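Local coordinates for protein putative acyl-CoA dehydrogenase (Burkholderia xenovorans, PDB 5JSC) that is a putative flavoprotein of the acyl-CoA dehydrogenase family that binds flavin-adenine dinucleotide, at residues G117-G122 and F186-A191; A204-A209 and Q242-P247. All blocks are in the same frame, centred on the assembly; numbering follows the deposited sequence.

Contact 1 (G117-G122 and F186-A191); sequences GAISLG and FYVVFA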
loop_
_atom_site.group_PDB
_atom_site.type_symbol
_atom_site.label_atom_id
_atom_site.label_comp_id
_atom_site.label_asym_id
_atom_site.label_seq_id
_atom_site.Cartn_x
_atom_site.Cartn_y
_atom_site.Cartn_z
ATOM N N GLY C 117 -13.218 7.199 -33.729
ATOM C CA GLY C 117 -13.365 8.482 -33.061
ATOM C C GLY C 117 -12.667 9.621 -33.782
ATOM O O GLY C 117 -13.164 10.750 -33.803
ATOM N N ALA C 118 -11.495 9.351 -34.367
ATOM C CA ALA C 118 -10.796 10.417 -35.074
ATOM C C ALA C 118 -11.583 10.873 -36.296
ATOM O O ALA C 118 -11.451 12.029 -36.716
ATOM C CB ALA C 118 -9.385 9.961 -35.465
ATOM N N ILE C 119 -12.417 9.993 -36.858
ATOM C CA ILE C 119 -13.264 10.373 -37.987
ATOM C C ILE C 119 -14.453 11.192 -37.502
ATOM O O ILE C 119 -14.822 12.200 -38.116
ATOM C CB ILE C 119 -13.709 9.121 -38.773
ATOM C CG1 ILE C 119 -12.492 8.307 -39.232
ATOM C CG2 ILE C 119 -14.581 9.497 -39.977
ATOM C CD1 ILE C 119 -12.847 6.983 -39.899
ATOM N N SER C 120 -15.079 10.782 -36.393
ATOM C CA SER C 120 -16.126 11.610 -35.794
ATOM C C SER C 120 -15.608 13.008 -35.484
ATOM O O SER C 120 -16.310 14.003 -35.706
ATOM C CB SER C 120 -16.663 10.962 -34.514
ATOM O OG SER C 120 -17.458 9.823 -34.790
ATOM N N LEU C 121 -14.377 13.101 -34.975
ATOM C CA LEU C 121 -13.828 14.384 -34.557
ATOM C C LEU C 121 -13.329 15.209 -35.733
ATOM O O LEU C 121 -13.530 16.428 -35.757
ATOM C CB LEU C 121 -12.684 14.168 -33.565
ATOM C CG LEU C 121 -13.057 13.721 -32.152
ATOM C CD1 LEU C 121 -11.791 13.440 -31.339
ATOM C CD2 LEU C 121 -13.921 14.765 -31.473
ATOM N N GLY C 122 -12.680 14.575 -36.710
ATOM C CA GLY C 122 -11.955 15.340 -37.712
ATOM C C GLY C 122 -12.256 15.040 -39.168
ATOM O O GLY C 122 -11.614 15.612 -40.053
ATOM N N PHE C 186 -10.623 -0.834 -41.941
ATOM C CA PHE C 186 -9.795 0.345 -42.138
ATOM C C PHE C 186 -9.053 0.609 -40.842
ATOM O O PHE C 186 -9.455 0.148 -39.765
ATOM C CB PHE C 186 -10.627 1.571 -42.547
ATOM C CG PHE C 186 -11.565 2.043 -41.472
ATOM C CD1 PHE C 186 -11.135 2.939 -40.492
ATOM C CD2 PHE C 186 -12.875 1.572 -41.415
ATOM C CE1 PHE C 186 -11.997 3.358 -39.481
ATOM C CE2 PHE C 186 -13.735 1.993 -40.424
ATOM C CZ PHE C 186 -13.299 2.886 -39.451
ATOM N N TYR C 187 -7.974 1.376 -40.968
ATOM C CA TYR C 187 -7.126 1.790 -39.860
ATOM C C TYR C 187 -7.002 3.299 -39.902
ATOM O O TYR C 187 -6.690 3.852 -40.956
ATOM C CB TYR C 187 -5.728 1.159 -39.968
ATOM C CG TYR C 187 -5.751 -0.343 -39.962
ATOM C CD1 TYR C 187 -5.910 -1.064 -41.143
ATOM C CD2 TYR C 187 -5.615 -1.047 -38.775
ATOM C CE1 TYR C 187 -5.944 -2.445 -41.130
ATOM C CE2 TYR C 187 -5.642 -2.424 -38.752
ATOM C CZ TYR C 187 -5.808 -3.120 -39.925
ATOM O OH TYR C 187 -5.846 -4.500 -39.885
ATOM N N VAL C 188 -7.246 3.965 -38.778
ATOM C CA VAL C 188 -6.831 5.359 -38.638
ATOM C C VAL C 188 -5.354 5.336 -38.252
ATOM O O VAL C 188 -4.995 4.895 -37.157
ATOM C CB VAL C 188 -7.670 6.116 -37.603
ATOM C CG1 VAL C 188 -7.108 7.513 -37.399
ATOM C CG2 VAL C 188 -9.114 6.208 -38.065
ATOM N N VAL C 189 -4.491 5.794 -39.158
ATOM C CA VAL C 189 -3.039 5.666 -39.019
ATOM C C VAL C 189 -2.447 7.048 -38.796
ATOM O O VAL C 189 -2.737 7.983 -39.556
ATOM C CB VAL C 189 -2.408 5.010 -40.261
ATOM C CG1 VAL C 189 -0.888 4.875 -40.092
ATOM C CG2 VAL C 189 -3.039 3.651 -40.543
ATOM N N PHE C 190 -1.585 7.170 -37.789
ATOM C CA PHE C 190 -0.872 8.413 -37.525
ATOM C C PHE C 190 0.560 8.249 -38.000
ATOM O O PHE C 190 1.205 7.238 -37.701
ATOM C CB PHE C 190 -0.939 8.779 -36.040
ATOM C CG PHE C 190 -2.347 8.970 -35.560
ATOM C CD1 PHE C 190 -3.114 7.877 -35.173
ATOM C CD2 PHE C 190 -2.926 10.231 -35.566
ATOM C CE1 PHE C 190 -4.431 8.037 -34.769
ATOM C CE2 PHE C 190 -4.243 10.401 -35.157
ATOM C CZ PHE C 190 -4.999 9.300 -34.761
ATOM N N ALA C 191 1.044 9.221 -38.771
ATOM C CA ALA C 191 2.342 9.094 -39.420
ATOM C C ALA C 191 3.036 10.444 -39.433
ATOM O O ALA C 191 2.391 11.494 -39.395
ATOM C CB ALA C 191 2.202 8.565 -40.861
#
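The carbonyl oxygen of Ala118 accepts the backbone N-H of Gly122, O to N 2.8 Å, while the methyl of the same residue faces strand 186-191 and touches Val188. The helix meets the strand through hydrocarbon side chains alone. Ala118 CB lies 3.9 Å from Val188 CG1, a branch set anti to its own backbone N (chi1 174°), and the small side chain lets the backbones come near, with 7.3 Å between Ala118 CA and Val188 CA. The other branch, Val188 CG2, sits 4.1 Å from Ile119 CG1, so the beta-branched valine is shared between two successive helical residues. Ile119 runs on in an extended chain, chi2 174° carrying CD1 outward until it meets the Phe186 ring tip to tip, 3.7 Å from CE1. Isoleucine suits this spot because its length carries CD1 past Val188 to that ring. Farther along the strand, the Phe190 ring brings CZ to 4.5 Å from Ala118 CB, a looser touch. Phe186 and Val188, two residues apart on the strand, both point toward the helix, whereas Phe190 swings only the end of its ring in. The helix and strand segments run at 70° to each other, their axes 9.8 Å apart. The buried surface is modest, 157 Å² over both sides. It joins the end of helix 103-122, from the N-terminal domain, to the middle-domain sheet; Tyr131 of helix 125-136 meets the Phe186 ring edge-to-face, and helix 250-286 touches Ala118 and Phe190.

Contact 2 (A204-A209 and Q242-P247); sequences AFVVDA and QMLGAP
Backbone bonds tie Gln242-Leu244 to the strand through Ala204 and Val206: Leu244 N reaches Ala204 O at 2.8 Å, and Val206 N reaches Gln242 O at 2.9 Å. Between them Phe205 and Met243 form an antiparallel non-hydrogen-bonded pair, with their side chains on one face of the sheet. Met243 is anti to its backbone N at CG, then bends at chi3 (-67°), which turns CE against the ring of Phe205, 3.7 Å from CZ. Met243 SD, 5.5 Å from the centroid of the Phe205 ring, makes an oblique Met-aromatic contact; a flexible thioether suits a phenyl partner. On the face of Ala204 and Leu244, Val206 CG2 nestles against the isobutyl group, 3.8 Å from Leu244 CG and about as far from both its methyls. Gln242 folds back, its chain bent at chi2, and NE2 gives Val206 O a weak, bent hydrogen bond of 3.0 Å. One water accepts from the same NE2 and from Asp208 N; another joins Ala204 N to Leu244 O and Ala246 O. Farther out, Tyr131 OH bonds both Gln242 NE2 and Asp208 OD1, positioning the two polar ends, and Arg130 forms a salt bridge with Asp208. Strand 243-244 thereby edges the sheet beside strand 202-208, with Val206 and Leu244 packed against helices 103-122 and 125-136.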
loop_
_atom_site.group_PDB
_atom_site.type_symbol
_atom_site.label_atom_id
_atom_site.label_comp_id
_atom_site.label_asym_id
_atom_site.label_seq_id
_atom_site.Cartn_x
_atom_site.Cartn_y
_atom_site.Cartn_z
ATOM N N ALA C 204 -2.807 12.460 -39.634
ATOM C CA ALA C 204 -3.685 11.307 -39.481
ATOM C C ALA C 204 -4.300 10.942 -40.827
ATOM O O ALA C 204 -4.665 11.826 -41.606
ATOM C CB ALA C 204 -4.797 11.607 -38.475
ATOM N N PHE C 205 -4.434 9.636 -41.094
ATOM C CA PHE C 205 -4.985 9.138 -42.356
ATOM C C PHE C 205 -5.974 8.014 -42.098
ATOM O O PHE C 205 -5.750 7.190 -41.214
ATOM C CB PHE C 205 -3.889 8.580 -43.290
ATOM C CG PHE C 205 -2.846 9.581 -43.681
ATOM C CD1 PHE C 205 -1.692 9.746 -42.912
ATOM C CD2 PHE C 205 -3.008 10.354 -44.826
ATOM C CE1 PHE C 205 -0.731 10.660 -43.279
ATOM C CE2 PHE C 205 -2.040 11.273 -45.195
ATOM C CZ PHE C 205 -0.903 11.428 -44.425
ATOM N N VAL C 206 -7.044 7.942 -42.890
ATOM C CA VAL C 206 -7.845 6.720 -42.948
ATOM C C VAL C 206 -7.257 5.827 -44.028
ATOM O O VAL C 206 -7.166 6.226 -45.198
ATOM C CB VAL C 206 -9.325 7.005 -43.231
ATOM C CG1 VAL C 206 -10.101 5.687 -43.192
ATOM C CG2 VAL C 206 -9.875 7.994 -42.219
ATOM N N VAL C 207 -6.850 4.621 -43.641
ATOM C CA VAL C 207 -6.178 3.694 -44.544
ATOM C C VAL C 207 -7.031 2.436 -44.656
ATOM O O VAL C 207 -7.153 1.670 -43.691
ATOM C CB VAL C 207 -4.755 3.366 -44.075
ATOM C CG1 VAL C 207 -4.070 2.461 -45.088
ATOM C CG2 VAL C 207 -3.959 4.656 -43.882
ATOM N N ASP C 208 -7.623 2.217 -45.831
ATOM C CA ASP C 208 -8.421 1.017 -46.039
ATOM C C ASP C 208 -7.536 -0.218 -45.944
ATOM O O ASP C 208 -6.371 -0.196 -46.347
ATOM C CB ASP C 208 -9.120 1.065 -47.398
ATOM C CG ASP C 208 -10.182 2.154 -47.475
ATOM O OD1 ASP C 208 -10.689 2.570 -46.417
ATOM O OD2 ASP C 208 -10.509 2.595 -48.595
ATOM N N ALA C 209 -8.096 -1.301 -45.399
ATOM C CA ALA C 209 -7.297 -2.497 -45.161
ATOM C C ALA C 209 -6.775 -3.108 -46.454
ATOM O O ALA C 209 -5.742 -3.788 -46.441
ATOM C CB ALA C 209 -8.115 -3.530 -44.382
ATOM N N GLN C 242 -7.552 11.228 -48.027
ATOM C CA GLN C 242 -7.785 10.370 -46.873
ATOM C C GLN C 242 -7.193 10.935 -45.592
ATOM O O GLN C 242 -7.314 10.302 -44.535
ATOM C CB GLN C 242 -7.207 8.971 -47.119
ATOM C CG GLN C 242 -7.951 8.128 -48.141
ATOM C CD GLN C 242 -9.351 7.762 -47.689
ATOM O OE1 GLN C 242 -10.292 8.526 -47.871
ATOM N NE2 GLN C 242 -9.490 6.590 -47.084
ATOM N N MET C 243 -6.545 12.093 -45.653
ATOM C CA MET C 243 -6.023 12.707 -44.441
ATOM C C MET C 243 -7.166 13.231 -43.585
ATOM O O MET C 243 -8.114 13.836 -44.096
ATOM C CB MET C 243 -5.060 13.846 -44.782
ATOM C CG MET C 243 -4.423 14.477 -43.551
ATOM S SD MET C 243 -3.284 15.816 -43.921
ATOM C CE MET C 243 -1.972 14.909 -44.739
ATOM N N LEU C 244 -7.086 12.963 -42.280
ATOM C CA LEU C 244 -8.014 13.523 -41.308
ATOM C C LEU C 244 -7.423 14.808 -40.749
ATOM O O LEU C 244 -6.362 14.785 -40.115
ATOM C CB LEU C 244 -8.290 12.533 -40.179
ATOM C CG LEU C 244 -9.003 11.243 -40.557
ATOM C CD1 LEU C 244 -9.005 10.275 -39.361
ATOM C CD2 LEU C 244 -10.432 11.536 -41.005
ATOM N N GLY C 245 -8.109 15.922 -40.977
ATOM C CA GLY C 245 -7.605 17.187 -40.507
ATOM C C GLY C 245 -6.472 17.702 -41.378
ATOM O O GLY C 245 -6.155 17.168 -42.446
ATOM N N ALA C 246 -5.850 18.757 -40.882
ATOM C CA ALA C 246 -4.824 19.451 -41.630
ATOM C C ALA C 246 -3.470 18.764 -41.465
ATOM O O ALA C 246 -3.212 18.109 -40.449
ATOM C CB ALA C 246 -4.723 20.902 -41.168
ATOM N N PRO C 247 -2.593 18.895 -42.459
ATOM C CA PRO C 247 -1.245 18.333 -42.329
ATOM C C PRO C 247 -0.554 18.875 -41.088
ATOM O O PRO C 247 -0.569 20.080 -40.818
ATOM C CB PRO C 247 -0.545 18.788 -43.618
ATOM C CG PRO C 247 -1.659 18.996 -44.589
ATOM C CD PRO C 247 -2.803 19.530 -43.774
HETATM O O HOH W 1 -3.801 15.252 -39.783
HETATM O O HOH W 2 -7.368 4.423 -47.758
#

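Contacts 1 and 2 lie side by side in one sheet, their centres about 6 Å apart, because strands 186-192 and 202-208 are antiparallel neighbours. Probable backbone hydrogen bonds join them, Val189 N to Phe205 O and Tyr187 O to Val207 N, each 2.8 Å. Phe190 CE2 also packs 3.6 Å from Ala204 CB. Residues of helix 103-122 serve both: Ile119 touches Val206 and Leu244 as well as the strand of contact 1, and Ala118 touches Leu244. Contact 1 is the nearer to the bound flavin-adenine dinucleotide, with the Phe190 side chain about 7 Å from it, whereas the Ala204 side chain of contact 2 is about 12 Å away.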